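Local coordinates for C-domain type II peptide synthetase (Streptomyces globisporus, PDB 4ZNM), which belongs to the condensation-domain family of peptide synthetases, with a chain folded into two lobes, each built around a beta sheet, at residues Arg208-Arg219 with Glu339-Leu350; Thr290-Arg298 with Ile368-Ala376. All coordinates share one frame; numbering follows the deposited sequence.

Contact 1 (Arg208-Arg219 with Glu339-Leu350)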
# COMPACT_ATOMS: atom_id res chain seq x y z
N ARG A 208 10.80 -25.29 -8.12
CA ARG A 208 9.65 -25.16 -7.21
C ARG A 208 8.47 -24.47 -7.88
O ARG A 208 7.35 -24.54 -7.39
CB ARG A 208 10.04 -24.38 -5.94
CG ARG A 208 10.34 -22.90 -6.17
CD ARG A 208 10.08 -22.05 -4.92
NE ARG A 208 8.66 -21.79 -4.69
CZ ARG A 208 7.97 -20.78 -5.24
NH1 ARG A 208 6.67 -20.64 -4.96
NH2 ARG A 208 8.56 -19.93 -6.07
N VAL A 209 8.73 -23.77 -8.97
CA VAL A 209 7.69 -22.99 -9.61
C VAL A 209 6.62 -23.93 -10.15
O VAL A 209 5.43 -23.71 -9.94
CB VAL A 209 8.26 -22.09 -10.71
CG1 VAL A 209 7.13 -21.46 -11.54
CG2 VAL A 209 9.15 -21.01 -10.08
N ALA A 210 7.05 -24.98 -10.82
CA ALA A 210 6.13 -25.95 -11.39
C ALA A 210 5.32 -26.60 -10.28
O ALA A 210 4.12 -26.77 -10.41
CB ALA A 210 6.88 -26.97 -12.19
N VAL A 211 5.98 -26.94 -9.17
CA VAL A 211 5.31 -27.46 -7.99
C VAL A 211 4.24 -26.46 -7.47
O VAL A 211 3.12 -26.85 -7.13
CB VAL A 211 6.34 -27.79 -6.88
CG1 VAL A 211 5.64 -28.25 -5.62
CG2 VAL A 211 7.30 -28.87 -7.34
N SER A 212 4.58 -25.17 -7.42
CA SER A 212 3.65 -24.20 -6.88
C SER A 212 2.46 -24.00 -7.82
O SER A 212 1.32 -23.84 -7.37
CB SER A 212 4.36 -22.85 -6.62
OG SER A 212 5.27 -22.94 -5.53
N LYS A 213 2.74 -23.99 -9.12
CA LYS A 213 1.68 -23.85 -10.13
C LYS A 213 0.68 -24.99 -9.98
O LYS A 213 -0.52 -24.76 -10.07
CB LYS A 213 2.25 -23.84 -11.56
CG LYS A 213 2.80 -22.48 -11.94
CD LYS A 213 3.48 -22.42 -13.29
CE LYS A 213 3.92 -20.99 -13.56
NZ LYS A 213 4.21 -20.72 -14.98
N GLU A 214 1.18 -26.19 -9.72
CA GLU A 214 0.28 -27.34 -9.56
C GLU A 214 -0.51 -27.18 -8.28
O GLU A 214 -1.68 -27.49 -8.25
CB GLU A 214 1.04 -28.67 -9.55
CG GLU A 214 0.17 -29.86 -9.98
CD GLU A 214 0.88 -31.21 -9.88
OE1 GLU A 214 2.06 -31.30 -10.29
OE2 GLU A 214 0.26 -32.18 -9.39
N PHE A 215 0.12 -26.66 -7.22
CA PHE A 215 -0.62 -26.36 -5.99
C PHE A 215 -1.78 -25.38 -6.24
O PHE A 215 -2.89 -25.59 -5.78
CB PHE A 215 0.31 -25.77 -4.92
CG PHE A 215 -0.44 -25.10 -3.80
CD1 PHE A 215 -0.89 -25.83 -2.73
CD2 PHE A 215 -0.70 -23.75 -3.83
CE1 PHE A 215 -1.60 -25.23 -1.73
CE2 PHE A 215 -1.43 -23.14 -2.82
CZ PHE A 215 -1.85 -23.89 -1.76
N TRP A 216 -1.52 -24.30 -6.98
CA TRP A 216 -2.53 -23.27 -7.18
C TRP A 216 -3.68 -23.69 -8.09
O TRP A 216 -4.83 -23.35 -7.83
CB TRP A 216 -1.87 -22.01 -7.73
CG TRP A 216 -1.10 -21.25 -6.69
CD1 TRP A 216 0.26 -21.13 -6.59
CD2 TRP A 216 -1.65 -20.54 -5.58
NE1 TRP A 216 0.58 -20.34 -5.50
CE2 TRP A 216 -0.57 -19.97 -4.86
CE3 TRP A 216 -2.95 -20.30 -5.14
CZ2 TRP A 216 -0.77 -19.20 -3.71
CZ3 TRP A 216 -3.13 -19.51 -4.02
CH2 TRP A 216 -2.05 -18.98 -3.31
N ARG A 217 -3.36 -24.43 -9.16
CA ARG A 217 -4.38 -24.99 -10.04
C ARG A 217 -5.38 -25.78 -9.20
O ARG A 217 -6.60 -25.63 -9.34
CB ARG A 217 -3.77 -25.91 -11.10
CG ARG A 217 -3.16 -25.20 -12.31
CD ARG A 217 -2.63 -26.23 -13.34
NE ARG A 217 -1.27 -25.90 -13.79
CZ ARG A 217 -0.17 -26.61 -13.53
NH1 ARG A 217 -0.23 -27.76 -12.85
NH2 ARG A 217 1.00 -26.19 -13.98
N LYS A 218 -4.86 -26.62 -8.31
CA LYS A 218 -5.74 -27.42 -7.45
C LYS A 218 -6.44 -26.55 -6.43
O LYS A 218 -7.65 -26.63 -6.26
CB LYS A 218 -4.96 -28.52 -6.71
CG LYS A 218 -4.28 -29.53 -7.62
CD LYS A 218 -3.39 -30.49 -6.83
CE LYS A 218 -2.79 -31.56 -7.73
NZ LYS A 218 -1.85 -32.47 -7.01
N ARG A 219 -5.68 -25.72 -5.72
CA ARG A 219 -6.25 -24.91 -4.65
C ARG A 219 -7.34 -23.95 -5.12
O ARG A 219 -8.31 -23.70 -4.41
CB ARG A 219 -5.16 -24.11 -3.97
CG ARG A 219 -5.58 -23.52 -2.65
CD ARG A 219 -5.86 -24.61 -1.59
NE ARG A 219 -5.93 -23.94 -0.32
CZ ARG A 219 -6.98 -23.26 0.11
NH1 ARG A 219 -8.11 -23.24 -0.59
NH2 ARG A 219 -6.92 -22.62 1.28
N GLU A 339 0.04 -21.62 3.55
CA GLU A 339 0.33 -22.27 2.27
C GLU A 339 0.43 -21.26 1.13
O GLU A 339 1.15 -21.49 0.16
CB GLU A 339 -0.69 -23.36 1.99
CG GLU A 339 -2.07 -22.89 2.07
CD GLU A 339 -3.06 -23.99 1.81
OE1 GLU A 339 -4.19 -23.63 1.42
OE2 GLU A 339 -2.69 -25.18 2.02
N ALA A 340 -0.21 -20.10 1.26
CA ALA A 340 -0.17 -19.09 0.19
C ALA A 340 1.25 -18.54 0.08
O ALA A 340 1.81 -18.44 -1.01
CB ALA A 340 -1.17 -17.98 0.44
N PHE A 341 1.84 -18.21 1.22
CA PHE A 341 3.18 -17.67 1.22
C PHE A 341 4.19 -18.76 0.83
O PHE A 341 5.16 -18.47 0.16
CB PHE A 341 3.51 -17.06 2.59
CG PHE A 341 2.78 -15.75 2.86
CD1 PHE A 341 3.09 -14.61 2.13
CD2 PHE A 341 1.82 -15.67 3.85
CE1 PHE A 341 2.43 -13.43 2.37
CE2 PHE A 341 1.16 -14.47 4.10
CZ PHE A 341 1.46 -13.35 3.36
N THR A 342 3.97 -20.00 1.25
CA THR A 342 4.89 -21.08 0.86
C THR A 342 4.96 -21.21 -0.65
O THR A 342 6.03 -21.41 -1.23
CB THR A 342 4.48 -22.42 1.46
OG1 THR A 342 4.67 -22.37 2.87
CG2 THR A 342 5.31 -23.59 0.88
N HIS A 343 3.80 -21.09 -1.29
CA HIS A 343 3.74 -21.31 -2.73
C HIS A 343 3.60 -20.03 -3.50
O HIS A 343 3.17 -20.04 -4.66
CB HIS A 343 2.57 -22.22 -3.08
CG HIS A 343 2.71 -23.60 -2.51
ND1 HIS A 343 3.57 -24.53 -3.05
CD2 HIS A 343 2.09 -24.20 -1.47
CE1 HIS A 343 3.47 -25.66 -2.36
NE2 HIS A 343 2.57 -25.49 -1.40
N GLU A 344 3.98 -18.92 -2.89
CA GLU A 344 3.71 -17.63 -3.51
C GLU A 344 4.33 -17.54 -4.90
O GLU A 344 5.49 -17.88 -5.12
CB GLU A 344 4.22 -16.47 -2.66
CG GLU A 344 3.92 -15.13 -3.31
CD GLU A 344 4.27 -13.88 -2.47
OE1 GLU A 344 4.68 -14.03 -1.30
OE2 GLU A 344 4.13 -12.74 -3.00
N LEU A 345 3.53 -17.01 -5.83
CA LEU A 345 4.01 -16.70 -7.18
C LEU A 345 3.66 -15.29 -7.62
O LEU A 345 2.60 -14.76 -7.24
CB LEU A 345 3.40 -17.69 -8.18
CG LEU A 345 3.79 -19.17 -8.08
CD1 LEU A 345 2.98 -19.95 -9.09
CD2 LEU A 345 5.29 -19.37 -8.31
N PRO A 346 4.49 -14.70 -8.48
CA PRO A 346 4.08 -13.43 -9.09
C PRO A 346 2.75 -13.61 -9.80
O PRO A 346 2.63 -14.50 -10.66
CB PRO A 346 5.20 -13.11 -10.09
CG PRO A 346 6.27 -14.14 -9.86
CD PRO A 346 5.66 -15.28 -9.17
N PHE A 347 1.77 -12.77 -9.46
CA PHE A 347 0.42 -12.98 -9.92
C PHE A 347 0.30 -13.03 -11.45
O PHE A 347 -0.50 -13.80 -11.96
CB PHE A 347 -0.52 -11.89 -9.37
CG PHE A 347 -1.98 -12.18 -9.61
CD1 PHE A 347 -2.70 -11.43 -10.49
CD2 PHE A 347 -2.61 -13.21 -8.95
CE1 PHE A 347 -4.06 -11.68 -10.72
CE2 PHE A 347 -3.96 -13.47 -9.17
CZ PHE A 347 -4.67 -12.71 -10.05
N SER A 348 1.08 -12.23 -12.17
CA SER A 348 0.99 -12.20 -13.63
C SER A 348 1.36 -13.56 -14.24
O SER A 348 0.89 -13.90 -15.33
CB SER A 348 1.88 -11.09 -14.21
OG SER A 348 3.24 -11.42 -14.01
N ARG A 349 2.16 -14.34 -13.52
CA ARG A 349 2.48 -15.72 -13.91
C ARG A 349 1.48 -16.77 -13.40
O ARG A 349 1.35 -17.85 -13.97
CB ARG A 349 3.89 -16.09 -13.41
CG ARG A 349 5.03 -15.40 -14.16
CD ARG A 349 5.07 -15.78 -15.65
NE ARG A 349 6.03 -14.96 -16.40
CZ ARG A 349 7.31 -15.27 -16.59
NH1 ARG A 349 8.09 -14.45 -17.29
NH2 ARG A 349 7.82 -16.39 -16.08
N LEU A 350 0.81 -16.46 -12.31
CA LEU A 350 -0.16 -17.38 -11.74
C LEU A 350 -1.48 -17.33 -12.51
O LEU A 350 -2.07 -18.35 -12.78
CB LEU A 350 -0.39 -17.06 -10.27
CG LEU A 350 -1.60 -17.72 -9.59
CD1 LEU A 350 -1.51 -19.22 -9.76
CD2 LEU A 350 -1.70 -17.37 -8.13
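Trp216, on helix 207-219, plugs into the bend between helix 339-342 and helix 347-350 of the condensation-domain fold, so that this contact is a helix packed against two short helical turns and the loop that joins them. Its CG stands anti to the carbonyl carbon (chi1 -75°), which sends the indole toward that bend. At the base of the side chain, Trp216 CB meets Leu350 CD1 at 3.5 Å. The five-membered ring then carries Leu350 CD2 over one face, a CH-pi contact of 4.2 Å from that methyl to the Trp216 ring centroid, while Phe215 CE2 lies over the centre of the indole on its opposite face. Trp216 CD1 passes Leu345 CD1 at 3.9 Å. Next comes the polar atom: Trp216 NE1 donates to His343 O over 2.7 Å, nearly straight at 166°. The acceptor lies in the indole plane, although the donor sits above the carbonyl plane. This carbonyl belongs to the first residue that departs from helical geometry after helix 339-342. At the far end of the indole, Trp216 CH2 touches Ala340 CB, and Leu314 of strand 312-319 touches both side chains.

Alongside, Phe215 lays its ring on that of His343 in an offset stack, centroids 4.1 Å apart and planes at 13°, while the edge of the Phe215 ring meets the Glu339 carboxylate. Glu339 OE1 in turn forms a salt bridge with Arg219, whose NH2 also donates to Arg317 O. At the other end of helix 207-219, Arg208 NH1 donates to Glu344 O at 3.0 Å, approaching from above the carbonyl plane.

Contact 2 (Thr290-Arg298 with Ile368-Ala376)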
# COMPACT_ATOMS: atom_id res chain seq x y z
N THR A 290 -12.82 -16.23 -1.54
CA THR A 290 -11.51 -15.90 -2.04
C THR A 290 -11.34 -14.38 -2.10
O THR A 290 -12.05 -13.69 -2.83
CB THR A 290 -11.25 -16.50 -3.45
OG1 THR A 290 -11.37 -17.93 -3.42
CG2 THR A 290 -9.88 -16.14 -3.94
N VAL A 291 -10.36 -13.89 -1.37
CA VAL A 291 -10.05 -12.45 -1.26
C VAL A 291 -8.55 -12.27 -1.42
O VAL A 291 -7.78 -12.95 -0.76
CB VAL A 291 -10.54 -11.84 0.07
CG1 VAL A 291 -10.13 -10.35 0.19
CG2 VAL A 291 -12.04 -11.95 0.17
N PRO A 292 -8.14 -11.37 -2.30
CA PRO A 292 -6.70 -11.17 -2.46
C PRO A 292 -6.15 -10.24 -1.39
O PRO A 292 -6.87 -9.37 -0.86
CB PRO A 292 -6.58 -10.51 -3.85
CG PRO A 292 -7.90 -9.89 -4.08
CD PRO A 292 -8.91 -10.66 -3.33
N THR A 293 -4.89 -10.45 -1.07
CA THR A 293 -4.13 -9.50 -0.29
C THR A 293 -3.00 -9.06 -1.19
O THR A 293 -2.86 -9.59 -2.30
CB THR A 293 -3.59 -10.13 1.04
OG1 THR A 293 -3.14 -9.09 1.92
CG2 THR A 293 -2.44 -11.09 0.77
N PHE A 294 -2.18 -8.12 -0.72
CA PHE A 294 -0.88 -7.84 -1.34
C PHE A 294 0.16 -8.31 -0.36
O PHE A 294 0.19 -7.87 0.81
CB PHE A 294 -0.65 -6.35 -1.63
CG PHE A 294 -1.27 -5.85 -2.88
CD1 PHE A 294 -0.72 -6.15 -4.11
CD2 PHE A 294 -2.37 -5.02 -2.82
CE1 PHE A 294 -1.26 -5.65 -5.27
CE2 PHE A 294 -2.94 -4.52 -3.97
CZ PHE A 294 -2.40 -4.84 -5.21
N SER A 295 1.04 -9.20 -0.80
CA SER A 295 2.17 -9.54 0.04
C SER A 295 3.22 -8.43 -0.08
O SER A 295 3.14 -7.61 -0.98
CB SER A 295 2.75 -10.88 -0.38
OG SER A 295 3.45 -10.71 -1.60
N GLY A 296 4.21 -8.43 0.81
CA GLY A 296 5.27 -7.43 0.74
C GLY A 296 6.18 -7.63 -0.47
O GLY A 296 6.74 -6.66 -1.00
N GLY A 297 6.38 -8.88 -0.90
CA GLY A 297 7.18 -9.18 -2.09
C GLY A 297 8.68 -9.03 -1.87
O GLY A 297 9.47 -9.04 -2.82
N ARG A 298 9.08 -8.89 -0.60
CA ARG A 298 10.48 -8.69 -0.20
C ARG A 298 11.06 -9.79 0.68
O ARG A 298 11.77 -9.54 1.66
CB ARG A 298 10.59 -7.36 0.53
CG ARG A 298 10.28 -6.20 -0.43
CD ARG A 298 10.41 -4.93 0.28
NE ARG A 298 10.12 -3.74 -0.51
CZ ARG A 298 11.03 -2.91 -1.02
NH1 ARG A 298 12.33 -3.18 -0.93
NH2 ARG A 298 10.64 -1.81 -1.63
N ILE A 368 -13.75 -6.11 -7.51
CA ILE A 368 -13.07 -6.89 -6.51
C ILE A 368 -12.51 -5.97 -5.43
O ILE A 368 -12.20 -4.80 -5.67
CB ILE A 368 -11.99 -7.76 -7.11
CG1 ILE A 368 -10.94 -6.94 -7.82
CG2 ILE A 368 -12.59 -8.76 -8.08
CD1 ILE A 368 -9.58 -7.44 -7.47
N SER A 369 -12.40 -6.53 -4.23
CA SER A 369 -11.76 -5.86 -3.13
C SER A 369 -10.51 -6.61 -2.70
O SER A 369 -10.37 -7.83 -2.89
CB SER A 369 -12.71 -5.73 -1.95
OG SER A 369 -12.81 -6.96 -1.26
N VAL A 370 -9.58 -5.84 -2.17
CA VAL A 370 -8.32 -6.32 -1.65
C VAL A 370 -8.22 -5.93 -0.17
O VAL A 370 -8.58 -4.81 0.20
CB VAL A 370 -7.13 -5.71 -2.43
CG1 VAL A 370 -5.83 -6.23 -1.91
CG2 VAL A 370 -7.22 -6.02 -3.92
N PHE A 371 -7.66 -6.80 0.64
CA PHE A 371 -7.48 -6.51 2.06
C PHE A 371 -6.02 -6.72 2.40
O PHE A 371 -5.54 -7.85 2.38
CB PHE A 371 -8.40 -7.40 2.89
CG PHE A 371 -8.55 -6.97 4.34
CD1 PHE A 371 -7.62 -7.33 5.29
CD2 PHE A 371 -9.65 -6.24 4.74
CE1 PHE A 371 -7.77 -6.94 6.63
CE2 PHE A 371 -9.81 -5.84 6.07
CZ PHE A 371 -8.87 -6.20 7.02
N GLN A 372 -5.30 -5.64 2.67
CA GLN A 372 -3.85 -5.71 2.84
C GLN A 372 -3.34 -5.12 4.12
O GLN A 372 -3.88 -4.15 4.62
CB GLN A 372 -3.12 -5.01 1.68
CG GLN A 372 -2.83 -3.54 1.81
CD GLN A 372 -1.86 -3.05 0.74
OE1 GLN A 372 -2.21 -2.23 -0.08
NE2 GLN A 372 -0.63 -3.56 0.77
N ALA A 373 -2.25 -5.68 4.60
CA ALA A 373 -1.44 -5.07 5.63
C ALA A 373 -0.32 -4.31 4.94
O ALA A 373 0.33 -4.81 4.05
CB ALA A 373 -0.89 -6.13 6.60
N VAL A 374 -0.11 -3.08 5.35
CA VAL A 374 1.02 -2.31 4.90
C VAL A 374 2.30 -2.98 5.37
O VAL A 374 2.45 -3.30 6.54
CB VAL A 374 0.95 -0.86 5.42
CG1 VAL A 374 2.19 -0.09 5.01
CG2 VAL A 374 -0.26 -0.17 4.89
N HIS A 375 3.23 -3.16 4.44
CA HIS A 375 4.51 -3.78 4.74
C HIS A 375 5.60 -2.72 4.77
O HIS A 375 5.93 -2.09 3.76
CB HIS A 375 4.82 -4.86 3.71
CG HIS A 375 6.16 -5.49 3.90
ND1 HIS A 375 6.40 -6.49 4.82
CD2 HIS A 375 7.35 -5.26 3.29
CE1 HIS A 375 7.68 -6.84 4.77
NE2 HIS A 375 8.27 -6.10 3.85
N ALA A 376 6.15 -2.49 5.94
CA ALA A 376 7.15 -1.46 6.11
C ALA A 376 8.06 -1.86 7.26
O ALA A 376 7.60 -2.47 8.21
CB ALA A 376 6.49 -0.11 6.38
O HOH W 1 -1.18 -8.13 3.36
O HOH W 2 1.89 -5.29 1.22
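This contact joins two sheets near the middle of the chain: strand 288-295, which pairs antiparallel with strand 312-319, runs roughly alongside strand 366-373 of the five-stranded sheet, the short segments diverging by 42°. One direct backbone bond crosses, from Phe371 N to Pro292 O (3.1 Å), nearly straight and in the carbonyl plane. A side chain continues the join: Thr293 holds OG1 anti to its backbone N (chi1 -166°) and donates it to Phe371 O at 2.7 Å. Beyond this point the strands separate and a water bridges them, donating to Thr293 OG1 and to Phe294 O (2.9 Å) while accepting from Ala373 N. Beside these polar links, Phe294 CD2 meets Val370 CG1 at 3.8 Å, and the Gln372 amide lies next to the same ring. Phe294 N is buried without a partner in the model. Past the strand ends, Gly296 CA packs over the face of the His375 imidazole, 4.1 Å from its centroid. Neighbouring Arg298 hydrogen-bonds Thr306 O through NH1 and forms a salt bridge through NH2 with Asp161, the aspartate of the HHxxxD motif, an arginine-aspartate pairing characteristic of condensation domains.

Contact 2 lies nearer the centre of the chain, about 8 Å between centres, with half of its touching residues buried and none exposed; contact 1, at about 22 Å, has a third buried and two exposed. The outer contact mixes an aromatic and aliphatic core with charged residues at its margin; the inner one adds backbone, hydroxyl and water bonds to apolar packing between strands. They share no element but have a common neighbour: strand 312-319 pairs with strand 288-295 and also packs against Trp216 and Ala340. They also touch directly, through a probable hydrogen bond between Glu344 OE2 and Ser295 OG and packing of Phe341 on Ser295. Along the chain their segments alternate, helix 347-350 being followed by strand 366-373.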